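Local coordinates for ribosomal RNA processing protein 6 (PDB 4NLC) that probably degrades RNA from its 3' end as an exosome-associated 3'-5' exoribonuclease with a role in rRNA processing, at residues P19-Y25 with E35-F41; A151-R156 with L260-Y265; I298-R302 with V316-V322. The protein carries 1 engineered substitution. The contacts are given in a common frame with arbitrary orientation. Residue numbers count along the deposited sequence, not the author numbering.

Interaction 1 of 3, residues P19-Y25 with E35-F41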
loop_
_atom_site.group_PDB
_atom_site.type_symbol
_atom_site.label_atom_id
_atom_site.label_comp_id
_atom_site.label_asym_id
_atom_site.label_seq_id
_atom_site.Cartn_x
_atom_site.Cartn_y
_atom_site.Cartn_z
ATOM N N PRO A 19 -7.564 -16.256 6.202
ATOM C CA PRO A 19 -7.902 -14.841 6.444
ATOM C C PRO A 19 -6.851 -14.103 7.287
ATOM O O PRO A 19 -6.248 -14.710 8.185
ATOM C CB PRO A 19 -9.244 -14.925 7.171
ATOM C CG PRO A 19 -9.832 -16.213 6.736
ATOM C CD PRO A 19 -8.673 -17.149 6.596
ATOM N N PHE A 20 -6.623 -12.805 6.989
ATOM C CA PHE A 20 -5.653 -11.976 7.705
ATOM C C PHE A 20 -6.003 -11.837 9.180
ATOM O O PHE A 20 -7.137 -11.507 9.510
ATOM C CB PHE A 20 -5.476 -10.586 7.025
ATOM C CG PHE A 20 -4.580 -9.600 7.747
ATOM C CD1 PHE A 20 -3.198 -9.768 7.764
ATOM C CD2 PHE A 20 -5.118 -8.498 8.404
ATOM C CE1 PHE A 20 -2.369 -8.848 8.424
ATOM C CE2 PHE A 20 -4.287 -7.564 9.039
ATOM C CZ PHE A 20 -2.917 -7.756 9.059
ATOM N N ARG A 21 -5.044 -12.125 10.062
ATOM C CA ARG A 21 -5.213 -11.971 11.504
ATOM C C ARG A 21 -4.222 -10.903 11.958
ATOM O O ARG A 21 -3.010 -11.112 11.847
ATOM C CB ARG A 21 -4.973 -13.280 12.261
ATOM C CG ARG A 21 -5.298 -13.147 13.749
ATOM C CD ARG A 21 -4.878 -14.345 14.580
ATOM N NE ARG A 21 -5.613 -15.563 14.234
ATOM C CZ ARG A 21 -6.785 -15.909 14.758
ATOM N NH1 ARG A 21 -7.372 -15.133 15.665
ATOM N NH2 ARG A 21 -7.382 -17.033 14.378
ATOM N N PRO A 22 -4.704 -9.729 12.406
ATOM C CA PRO A 22 -3.760 -8.662 12.768
ATOM C C PRO A 22 -3.117 -8.818 14.137
ATOM O O PRO A 22 -3.794 -9.151 15.098
ATOM C CB PRO A 22 -4.629 -7.399 12.712
ATOM C CG PRO A 22 -5.988 -7.868 13.026
ATOM C CD PRO A 22 -6.106 -9.283 12.531
ATOM N N VAL A 23 -1.813 -8.587 14.208
ATOM C CA VAL A 23 -1.030 -8.527 15.444
ATOM C C VAL A 23 -0.782 -7.022 15.544
ATOM O O VAL A 23 -0.329 -6.416 14.565
ATOM C CB VAL A 23 0.299 -9.336 15.400
ATOM C CG1 VAL A 23 1.145 -9.062 16.643
ATOM C CG2 VAL A 23 0.024 -10.835 15.271
ATOM N N TYR A 24 -1.142 -6.400 16.683
ATOM C CA TYR A 24 -1.012 -4.945 16.802
ATOM C C TYR A 24 -0.727 -4.480 18.238
ATOM O O TYR A 24 -1.068 -5.158 19.215
ATOM C CB TYR A 24 -2.301 -4.269 16.264
ATOM C CG TYR A 24 -3.516 -4.598 17.101
ATOM C CD1 TYR A 24 -4.164 -5.829 16.973
ATOM C CD2 TYR A 24 -3.953 -3.733 18.099
ATOM C CE1 TYR A 24 -5.210 -6.185 17.819
ATOM C CE2 TYR A 24 -5.052 -4.045 18.893
ATOM C CZ TYR A 24 -5.658 -5.283 18.771
ATOM O OH TYR A 24 -6.703 -5.611 19.591
ATOM N N TYR A 25 -0.196 -3.257 18.342
ATOM C CA TYR A 25 0.129 -2.604 19.596
ATOM C C TYR A 25 -0.782 -1.414 19.903
ATOM O O TYR A 25 -1.162 -0.656 18.999
ATOM C CB TYR A 25 1.594 -2.177 19.590
ATOM C CG TYR A 25 2.558 -3.339 19.691
ATOM C CD1 TYR A 25 2.802 -4.174 18.595
ATOM C CD2 TYR A 25 3.263 -3.584 20.867
ATOM C CE1 TYR A 25 3.708 -5.230 18.680
ATOM C CE2 TYR A 25 4.193 -4.617 20.952
ATOM C CZ TYR A 25 4.408 -5.440 19.858
ATOM O OH TYR A 25 5.321 -6.462 19.956
ATOM N N GLU A 35 -8.562 -10.599 15.508
ATOM C CA GLU A 35 -9.425 -11.637 14.936
ATOM C C GLU A 35 -9.633 -11.417 13.451
ATOM O O GLU A 35 -9.781 -10.262 13.040
ATOM C CB GLU A 35 -10.791 -11.665 15.650
ATOM C CG GLU A 35 -10.691 -11.967 17.139
ATOM C CD GLU A 35 -11.998 -11.981 17.914
ATOM O OE1 GLU A 35 -12.986 -11.362 17.452
ATOM O OE2 GLU A 35 -12.023 -12.594 19.007
ATOM N N PRO A 36 -9.682 -12.503 12.631
ATOM C CA PRO A 36 -9.922 -12.327 11.186
ATOM C C PRO A 36 -11.253 -11.620 10.915
ATOM O O PRO A 36 -12.227 -11.852 11.639
ATOM C CB PRO A 36 -9.926 -13.766 10.649
ATOM C CG PRO A 36 -9.168 -14.561 11.658
ATOM C CD PRO A 36 -9.538 -13.937 12.972
ATOM N N GLY A 37 -11.263 -10.731 9.918
ATOM C CA GLY A 37 -12.448 -9.948 9.551
ATOM C C GLY A 37 -12.904 -8.898 10.565
ATOM O O GLY A 37 -13.977 -8.318 10.408
ATOM N N VAL A 38 -12.088 -8.629 11.605
ATOM C CA VAL A 38 -12.387 -7.654 12.653
ATOM C C VAL A 38 -11.290 -6.571 12.684
ATOM O O VAL A 38 -10.107 -6.854 12.894
ATOM C CB VAL A 38 -12.595 -8.317 14.052
ATOM C CG1 VAL A 38 -12.923 -7.275 15.131
ATOM C CG2 VAL A 38 -13.680 -9.407 14.010
ATOM N N HIS A 39 -11.702 -5.327 12.475
ATOM C CA HIS A 39 -10.830 -4.169 12.595
ATOM C C HIS A 39 -10.717 -3.958 14.122
ATOM O O HIS A 39 -11.745 -3.725 14.767
ATOM C CB HIS A 39 -11.514 -2.982 11.919
ATOM C CG HIS A 39 -10.693 -1.745 11.830
ATOM N ND1 HIS A 39 -10.195 -1.117 12.964
ATOM C CD2 HIS A 39 -10.397 -0.999 10.743
ATOM C CE1 HIS A 39 -9.616 -0.014 12.524
ATOM N NE2 HIS A 39 -9.701 0.089 11.187
ATOM N N PRO A 40 -9.512 -4.066 14.729
ATOM C CA PRO A 40 -9.432 -4.008 16.203
ATOM C C PRO A 40 -9.690 -2.643 16.835
ATOM O O PRO A 40 -9.920 -2.569 18.036
ATOM C CB PRO A 40 -8.040 -4.543 16.506
ATOM C CG PRO A 40 -7.252 -4.272 15.296
ATOM C CD PRO A 40 -8.191 -4.372 14.137
ATOM N N PHE A 41 -9.689 -1.580 16.045
ATOM C CA PHE A 41 -10.007 -0.257 16.580
ATOM C C PHE A 41 -11.385 0.257 16.092
ATOM O O PHE A 41 -11.668 1.439 16.230
ATOM C CB PHE A 41 -8.866 0.735 16.301
ATOM C CG PHE A 41 -7.674 0.441 17.170
ATOM C CD1 PHE A 41 -7.666 0.804 18.514
ATOM C CD2 PHE A 41 -6.580 -0.249 16.664
ATOM C CE1 PHE A 41 -6.575 0.482 19.334
ATOM C CE2 PHE A 41 -5.480 -0.536 17.472
ATOM C CZ PHE A 41 -5.494 -0.194 18.807
HETATM O O HOH W 1 -9.176 -10.652 8.091
#
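At the start of the 19-25 segment, Pro19 lays its ring against that of Pro36, CB to CB at 3.7 Å. The Phe20 side chain stays out of this interface and meets the Tyr265 ring edge-to-face, while its carbonyl serves the contact twice. Phe20 O lies 3.4 Å from Pro36 CA in a CA-H...O contact, and it accepts from a water (2.6 Å from Phe20 O) that in turn accepts from Gly37 N at 2.8 Å. The two backbones therefore meet through a C-H donor and a bridging solvent molecule rather than by direct hydrogen bonding. Arg21 is nearest to Pro36 in CA position, at 4.7 Å. Its guanidinium lies with one face against Pro36 CD, 3.7 Å from NH1, and NH1 also donates to Gly34 O. Pro22 packs its CD 3.8 Å from Glu35 O and its CG 4.3 Å from Pro40 CD. Tyr24 swings its ring (chi1 p) onto the returning chain: Pro40 CB sits over its face, 3.8 Å from the centroid, a CH-pi contact, and Tyr24 CD2 touches Phe41 CE2 at 3.6 Å. The 35-41 chain can run back in this way because a type II turn from Glu35 to Val38, closed by Val38 N to Glu35 O at 3.2 Å and with Gly37 at positive phi, reverses it just after strand 31-33. The contact joins one strand of the antiparallel beta hairpin 23-25/31-33, and the chain before it, to the type II turn that follows the hairpin and leads toward helix 42-46.

Interaction 2 of 3, residues A151-R156 with L260-Y265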
loop_
_atom_site.group_PDB
_atom_site.type_symbol
_atom_site.label_atom_id
_atom_site.label_comp_id
_atom_site.label_asym_id
_atom_site.label_seq_id
_atom_site.Cartn_x
_atom_site.Cartn_y
_atom_site.Cartn_z
ATOM N N ALA A 151 -5.988 7.853 0.672
ATOM C CA ALA A 151 -5.521 6.879 1.665
ATOM C C ALA A 151 -6.056 5.434 1.557
ATOM O O ALA A 151 -5.746 4.641 2.438
ATOM C CB ALA A 151 -5.832 7.422 3.055
ATOM N N ARG A 152 -6.866 5.088 0.544
ATOM C CA ARG A 152 -7.451 3.725 0.447
ATOM C C ARG A 152 -6.405 2.598 0.636
ATOM O O ARG A 152 -6.575 1.764 1.528
ATOM C CB ARG A 152 -8.255 3.554 -0.860
ATOM C CG ARG A 152 -8.968 2.194 -1.008
ATOM C CD ARG A 152 -10.491 2.298 -0.962
ATOM N NE ARG A 152 -11.031 3.137 -2.036
ATOM C CZ ARG A 152 -12.148 3.857 -1.948
ATOM N NH1 ARG A 152 -12.867 3.848 -0.832
ATOM N NH2 ARG A 152 -12.552 4.593 -2.975
ATOM N N GLU A 153 -5.309 2.612 -0.151
ATOM C CA GLU A 153 -4.232 1.617 -0.055
ATOM C C GLU A 153 -3.410 1.772 1.226
ATOM O O GLU A 153 -3.100 0.774 1.886
ATOM C CB GLU A 153 -3.356 1.622 -1.316
ATOM C CG GLU A 153 -4.130 1.204 -2.566
ATOM C CD GLU A 153 -3.558 0.092 -3.429
ATOM O OE1 GLU A 153 -3.099 0.395 -4.555
ATOM O OE2 GLU A 153 -3.639 -1.089 -3.015
ATOM N N ASP A 154 -3.119 3.031 1.613
ATOM C CA ASP A 154 -2.336 3.351 2.805
ATOM C C ASP A 154 -2.901 2.739 4.058
ATOM O O ASP A 154 -2.151 2.154 4.848
ATOM C CB ASP A 154 -2.185 4.868 2.971
ATOM C CG ASP A 154 -1.276 5.504 1.945
ATOM O OD1 ASP A 154 -0.892 4.817 0.987
ATOM O OD2 ASP A 154 -0.894 6.667 2.141
ATOM N N VAL A 155 -4.221 2.868 4.228
ATOM C CA VAL A 155 -4.969 2.358 5.383
ATOM C C VAL A 155 -4.725 0.846 5.495
ATOM O O VAL A 155 -4.498 0.331 6.579
ATOM C CB VAL A 155 -6.497 2.723 5.237
ATOM C CG1 VAL A 155 -7.396 1.857 6.123
ATOM C CG2 VAL A 155 -6.732 4.208 5.505
ATOM N N ARG A 156 -4.774 0.162 4.362
ATOM C CA ARG A 156 -4.584 -1.282 4.258
ATOM C C ARG A 156 -3.120 -1.662 4.536
ATOM O O ARG A 156 -2.851 -2.551 5.324
ATOM C CB ARG A 156 -5.055 -1.756 2.865
ATOM C CG ARG A 156 -6.573 -1.886 2.804
ATOM C CD ARG A 156 -7.072 -2.034 1.372
ATOM N NE ARG A 156 -8.409 -1.451 1.225
ATOM C CZ ARG A 156 -9.545 -2.133 1.332
ATOM N NH1 ARG A 156 -9.524 -3.438 1.583
ATOM N NH2 ARG A 156 -10.708 -1.519 1.178
ATOM N N LEU A 260 -13.296 5.379 5.728
ATOM C CA LEU A 260 -12.112 4.831 5.045
ATOM C C LEU A 260 -11.112 4.235 6.059
ATOM O O LEU A 260 -10.502 3.203 5.775
ATOM C CB LEU A 260 -11.432 5.896 4.170
ATOM C CG LEU A 260 -10.389 5.386 3.175
ATOM C CD1 LEU A 260 -11.025 4.507 2.111
ATOM C CD2 LEU A 260 -9.661 6.524 2.532
ATOM N N SER A 261 -10.973 4.863 7.235
ATOM C CA SER A 261 -10.097 4.369 8.306
ATOM C C SER A 261 -10.626 3.074 8.926
ATOM O O SER A 261 -9.855 2.344 9.529
ATOM C CB SER A 261 -9.868 5.436 9.372
ATOM O OG SER A 261 -10.973 5.567 10.248
ATOM N N LEU A 262 -11.931 2.774 8.744
ATOM C CA LEU A 262 -12.590 1.545 9.199
ATOM C C LEU A 262 -12.430 0.376 8.215
ATOM O O LEU A 262 -12.809 -0.759 8.513
ATOM C CB LEU A 262 -14.060 1.814 9.538
ATOM C CG LEU A 262 -14.282 2.693 10.783
ATOM C CD1 LEU A 262 -15.712 3.173 10.851
ATOM C CD2 LEU A 262 -13.903 1.932 12.067
ATOM N N GLU A 263 -11.824 0.639 7.064
ATOM C CA GLU A 263 -11.547 -0.415 6.102
ATOM C C GLU A 263 -10.434 -1.309 6.621
ATOM O O GLU A 263 -9.577 -0.871 7.397
ATOM C CB GLU A 263 -11.211 0.149 4.728
ATOM C CG GLU A 263 -12.438 0.825 4.124
ATOM C CD GLU A 263 -12.361 1.222 2.670
ATOM O OE1 GLU A 263 -11.269 1.109 2.072
ATOM O OE2 GLU A 263 -13.388 1.702 2.143
ATOM N N ARG A 264 -10.491 -2.577 6.232
ATOM C CA ARG A 264 -9.549 -3.580 6.688
ATOM C C ARG A 264 -8.731 -4.110 5.551
ATOM O O ARG A 264 -9.244 -4.314 4.441
ATOM C CB ARG A 264 -10.288 -4.780 7.285
ATOM C CG ARG A 264 -11.102 -4.504 8.517
ATOM C CD ARG A 264 -11.831 -5.765 8.940
ATOM N NE ARG A 264 -12.971 -6.045 8.071
ATOM C CZ ARG A 264 -12.980 -6.975 7.126
ATOM N NH1 ARG A 264 -11.911 -7.742 6.925
ATOM N NH2 ARG A 264 -14.060 -7.157 6.379
ATOM N N TYR A 265 -7.462 -4.402 5.855
ATOM C CA TYR A 265 -6.592 -5.083 4.933
ATOM C C TYR A 265 -7.107 -6.553 4.864
ATOM O O TYR A 265 -7.440 -7.155 5.890
ATOM C CB TYR A 265 -5.129 -5.085 5.455
ATOM C CG TYR A 265 -4.240 -5.978 4.604
ATOM C CD1 TYR A 265 -3.876 -5.601 3.311
ATOM C CD2 TYR A 265 -3.924 -7.270 5.014
ATOM C CE1 TYR A 265 -3.184 -6.471 2.466
ATOM C CE2 TYR A 265 -3.210 -8.139 4.186
ATOM C CZ TYR A 265 -2.832 -7.729 2.917
ATOM O OH TYR A 265 -2.109 -8.560 2.095
#
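Helix 152-162 of the RNase H-like exonuclease fold meets the C-terminal end of helix 249-261 and the chain leaving it, joined by a salt-bridge network of Arg152, Arg156 and Glu263. The strong bond is from Arg156 NH2 to Glu263 OE1, 2.8 Å; the second, Arg152 NH1 to Glu263 OE2 at 3.7 Å, is long. Both carboxylate oxygens thus face an arginine. Arg156 NH1 also comes within 3.0 Å of Arg264 O, but the angle is too poor for a hydrogen bond.

Several backbone polar groups of 260-265, where the helix gives way to the outgoing chain, find partners nearby. Glu263 N donates to Leu260 O at 3.2 Å, Ser261 O accepts from His39, and one side chain, Gln159, pins the outgoing chain by donating to Glu263 O and accepting from Tyr265 N. The hydroxyl of Ser261 is bonded to Arg258 O, and that of Tyr265 to Gln106. In the 151-156 segment, Val155 N closes the first helical turn onto Ala151 O at 2.9 Å and Ala151 N is bonded to Asp171, while Asp154 lies close to Asp96, consistent with the clustered acidic groups of DEDD-type exonucleases.

Beneath the charges is an apolar seam: Leu260 CD2 is 4.0 Å from Ala151 CB, and Leu260 CG 4.5 Å from Val155 CG2. Val155 CG1 rests against a backbone oxygen, Leu260 O, at 3.4 Å. Arg156, the residue most covered here, also brings its carbonyl to the outgoing chain, Arg156 O lying 3.4 Å from Tyr265 CB.

Interaction 3 of 3, residues I298-R302 with V316-V322. Engineered in segment 316-322: Ser321 (natural residue Cys).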
loop_
_atom_site.group_PDB
_atom_site.type_symbol
_atom_site.label_atom_id
_atom_site.label_comp_id
_atom_site.label_asym_id
_atom_site.label_seq_id
_atom_site.Cartn_x
_atom_site.Cartn_y
_atom_site.Cartn_z
ATOM N N ILE A 298 -2.533 -23.852 -14.951
ATOM C CA ILE A 298 -1.287 -23.069 -14.970
ATOM C C ILE A 298 -1.466 -21.810 -14.081
ATOM O O ILE A 298 -0.590 -21.492 -13.280
ATOM C CB ILE A 298 -0.823 -22.684 -16.401
ATOM C CG1 ILE A 298 -0.396 -23.935 -17.248
ATOM C CG2 ILE A 298 0.289 -21.605 -16.360
ATOM C CD1 ILE A 298 0.914 -24.713 -16.788
ATOM N N PHE A 299 -2.620 -21.141 -14.201
ATOM C CA PHE A 299 -2.927 -19.961 -13.415
ATOM C C PHE A 299 -2.983 -20.285 -11.922
ATOM O O PHE A 299 -2.465 -19.518 -11.116
ATOM C CB PHE A 299 -4.217 -19.267 -13.909
ATOM C CG PHE A 299 -4.389 -17.892 -13.296
ATOM C CD1 PHE A 299 -4.974 -17.736 -12.039
ATOM C CD2 PHE A 299 -3.895 -16.762 -13.936
ATOM C CE1 PHE A 299 -5.085 -16.468 -11.449
ATOM C CE2 PHE A 299 -4.032 -15.495 -13.356
ATOM C CZ PHE A 299 -4.617 -15.357 -12.114
ATOM N N ASN A 300 -3.595 -21.415 -11.554
ATOM C CA ASN A 300 -3.690 -21.820 -10.146
ATOM C C ASN A 300 -2.356 -22.242 -9.601
ATOM O O ASN A 300 -2.054 -21.917 -8.457
ATOM C CB ASN A 300 -4.778 -22.864 -9.921
ATOM C CG ASN A 300 -6.136 -22.245 -10.049
ATOM O OD1 ASN A 300 -6.271 -21.023 -10.169
ATOM N ND2 ASN A 300 -7.169 -23.055 -10.021
ATOM N N TRP A 301 -1.524 -22.895 -10.446
ATOM C CA TRP A 301 -0.160 -23.248 -10.078
ATOM C C TRP A 301 0.664 -21.944 -9.870
ATOM O O TRP A 301 1.446 -21.850 -8.915
ATOM C CB TRP A 301 0.505 -24.119 -11.158
ATOM C CG TRP A 301 1.929 -24.407 -10.810
ATOM C CD1 TRP A 301 2.376 -25.390 -9.979
ATOM C CD2 TRP A 301 3.067 -23.574 -11.095
ATOM N NE1 TRP A 301 3.723 -25.240 -9.753
ATOM C CE2 TRP A 301 4.175 -24.140 -10.433
ATOM C CE3 TRP A 301 3.261 -22.414 -11.869
ATOM C CZ2 TRP A 301 5.467 -23.609 -10.543
ATOM C CZ3 TRP A 301 4.537 -21.876 -11.964
ATOM C CH2 TRP A 301 5.625 -22.477 -11.315
ATOM N N ARG A 302 0.506 -20.968 -10.781
ATOM C CA ARG A 302 1.241 -19.702 -10.753
ATOM C C ARG A 302 0.984 -18.952 -9.465
ATOM O O ARG A 302 1.918 -18.377 -8.908
ATOM C CB ARG A 302 0.961 -18.843 -12.011
ATOM C CG ARG A 302 1.874 -17.631 -12.141
ATOM C CD ARG A 302 1.474 -16.726 -13.289
ATOM N NE ARG A 302 0.216 -16.059 -13.004
ATOM C CZ ARG A 302 -0.044 -14.793 -13.284
ATOM N NH1 ARG A 302 0.859 -14.041 -13.893
ATOM N NH2 ARG A 302 -1.207 -14.267 -12.953
ATOM N N VAL A 316 6.460 -14.511 -11.122
ATOM C CA VAL A 316 6.630 -15.941 -11.383
ATOM C C VAL A 316 6.616 -16.160 -12.913
ATOM O O VAL A 316 7.540 -16.771 -13.476
ATOM C CB VAL A 316 5.547 -16.807 -10.667
ATOM C CG1 VAL A 316 5.544 -18.254 -11.177
ATOM C CG2 VAL A 316 5.734 -16.774 -9.154
ATOM N N MET A 317 5.574 -15.629 -13.573
ATOM C CA MET A 317 5.311 -15.831 -14.990
ATOM C C MET A 317 4.399 -14.701 -15.477
ATOM O O MET A 317 3.390 -14.416 -14.834
ATOM C CB MET A 317 4.534 -17.171 -15.061
ATOM C CG MET A 317 4.480 -17.856 -16.375
ATOM S SD MET A 317 3.194 -19.156 -16.344
ATOM C CE MET A 317 3.852 -20.258 -15.123
ATOM N N HIS A 318 4.702 -14.098 -16.629
ATOM C CA HIS A 318 3.826 -13.072 -17.204
ATOM C C HIS A 318 2.469 -13.706 -17.582
ATOM O O HIS A 318 2.409 -14.885 -17.900
ATOM C CB HIS A 318 4.482 -12.407 -18.424
ATOM C CG HIS A 318 3.760 -11.185 -18.904
ATOM N ND1 HIS A 318 2.656 -11.275 -19.741
ATOM C CD2 HIS A 318 3.996 -9.879 -18.635
ATOM C CE1 HIS A 318 2.272 -10.031 -19.970
ATOM N NE2 HIS A 318 3.049 -9.152 -19.329
ATOM N N ILE A 319 1.389 -12.941 -17.493
ATOM C CA ILE A 319 0.030 -13.400 -17.799
ATOM C C ILE A 319 -0.083 -14.031 -19.223
ATOM O O ILE A 319 -0.793 -15.026 -19.386
ATOM C CB ILE A 319 -1.000 -12.247 -17.543
ATOM C CG1 ILE A 319 -2.455 -12.752 -17.471
ATOM C CG2 ILE A 319 -0.857 -11.099 -18.539
ATOM C CD1 ILE A 319 -2.833 -13.438 -16.193
ATOM N N SER A 320 0.641 -13.468 -20.223
ATOM C CA SER A 320 0.657 -13.938 -21.611
ATOM C C SER A 320 1.284 -15.302 -21.699
ATOM O O SER A 320 0.859 -16.091 -22.528
ATOM C CB SER A 320 1.391 -12.950 -22.517
ATOM O OG SER A 320 2.735 -12.746 -22.113
ATOM N N SER A 321 2.270 -15.598 -20.817
ATOM C CA SER A 321 2.946 -16.900 -20.720
ATOM C C SER A 321 1.989 -18.001 -20.303
ATOM O O SER A 321 2.133 -19.127 -20.763
ATOM C CB SER A 321 4.139 -16.837 -19.775
ATOM O OG SER A 321 5.194 -16.082 -20.347
ATOM N N VAL A 322 0.997 -17.668 -19.450
ATOM C CA VAL A 322 -0.056 -18.575 -18.999
ATOM C C VAL A 322 -0.875 -18.956 -20.239
ATOM O O VAL A 322 -1.098 -20.147 -20.496
ATOM C CB VAL A 322 -0.935 -17.919 -17.905
ATOM C CG1 VAL A 322 -2.169 -18.766 -17.604
ATOM C CG2 VAL A 322 -0.133 -17.669 -16.635
#
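In the helical HRDC domain, the long helix 289-309 packs against the link between helices 313-316 and 319-328, and Arg302, Met317 and Val322 contribute most of the buried surface. Arg302 is the central piece. Its aliphatic part runs in an extended chain (chi1 and chi2 both t) across the second segment, with CG 3.8 Å from Val316 CG1 and CD 3.6 Å from Met317 CB, while one face of the guanidinium rests on Val322 CG2. The charge is thereby carried into a largely apolar interface, where it finds a backbone acceptor in Met317 O.

Met317 is the first residue to leave helical geometry after helix 313-316, and its extended backbone turns the side chain toward helix 289-309. There SD lies 3.8 Å from Ile298 CG2, and CE reaches 3.6 Å from Trp301 CZ3. Val322, one turn into the next helix, fills the space beside it, its CG1 4.0 Å from Ile298 CG2 and 4.3 Å from Phe299 CB. Ile298 and Trp301 also touch helix 351-359, so the contact belongs to the core of the helical bundle.

His318 begins helix 319-328 as its N-cap, ND1 accepting from Ser320 N at 3.0 Å. The engineered Ser321 hardly touches the first segment; its OG is bonded to Cys339 O, and the disulfide that its natural cysteine can form with Cys340 is absent. The one hydrogen bond between the segments is Arg302 NH1 to Met317 O, 2.7 Å long with an angle of 156° at the hydrogen.

Overall arrangement
Along the chain the three contacts follow in series. Interactions 1 and 2 adjoin, their centres about 13 Å apart: His39 NE2 is 2.8 Å from Ser261 O, a probable hydrogen bond. The N-terminal hairpin region is thus fastened to the end of helix 249-261, which interaction 2 holds against helix 152-162 of the exonuclease domain. Interaction 3 stands apart in the HRDC domain, its centre about 31 Å from that of interaction 1 and about 29 Å from that of interaction 2, without any touch. The contacts thus fall in two parts of the catalytic core, exonuclease with hairpin and HRDC domain, and the chain after 260-265 leads from the first toward the second.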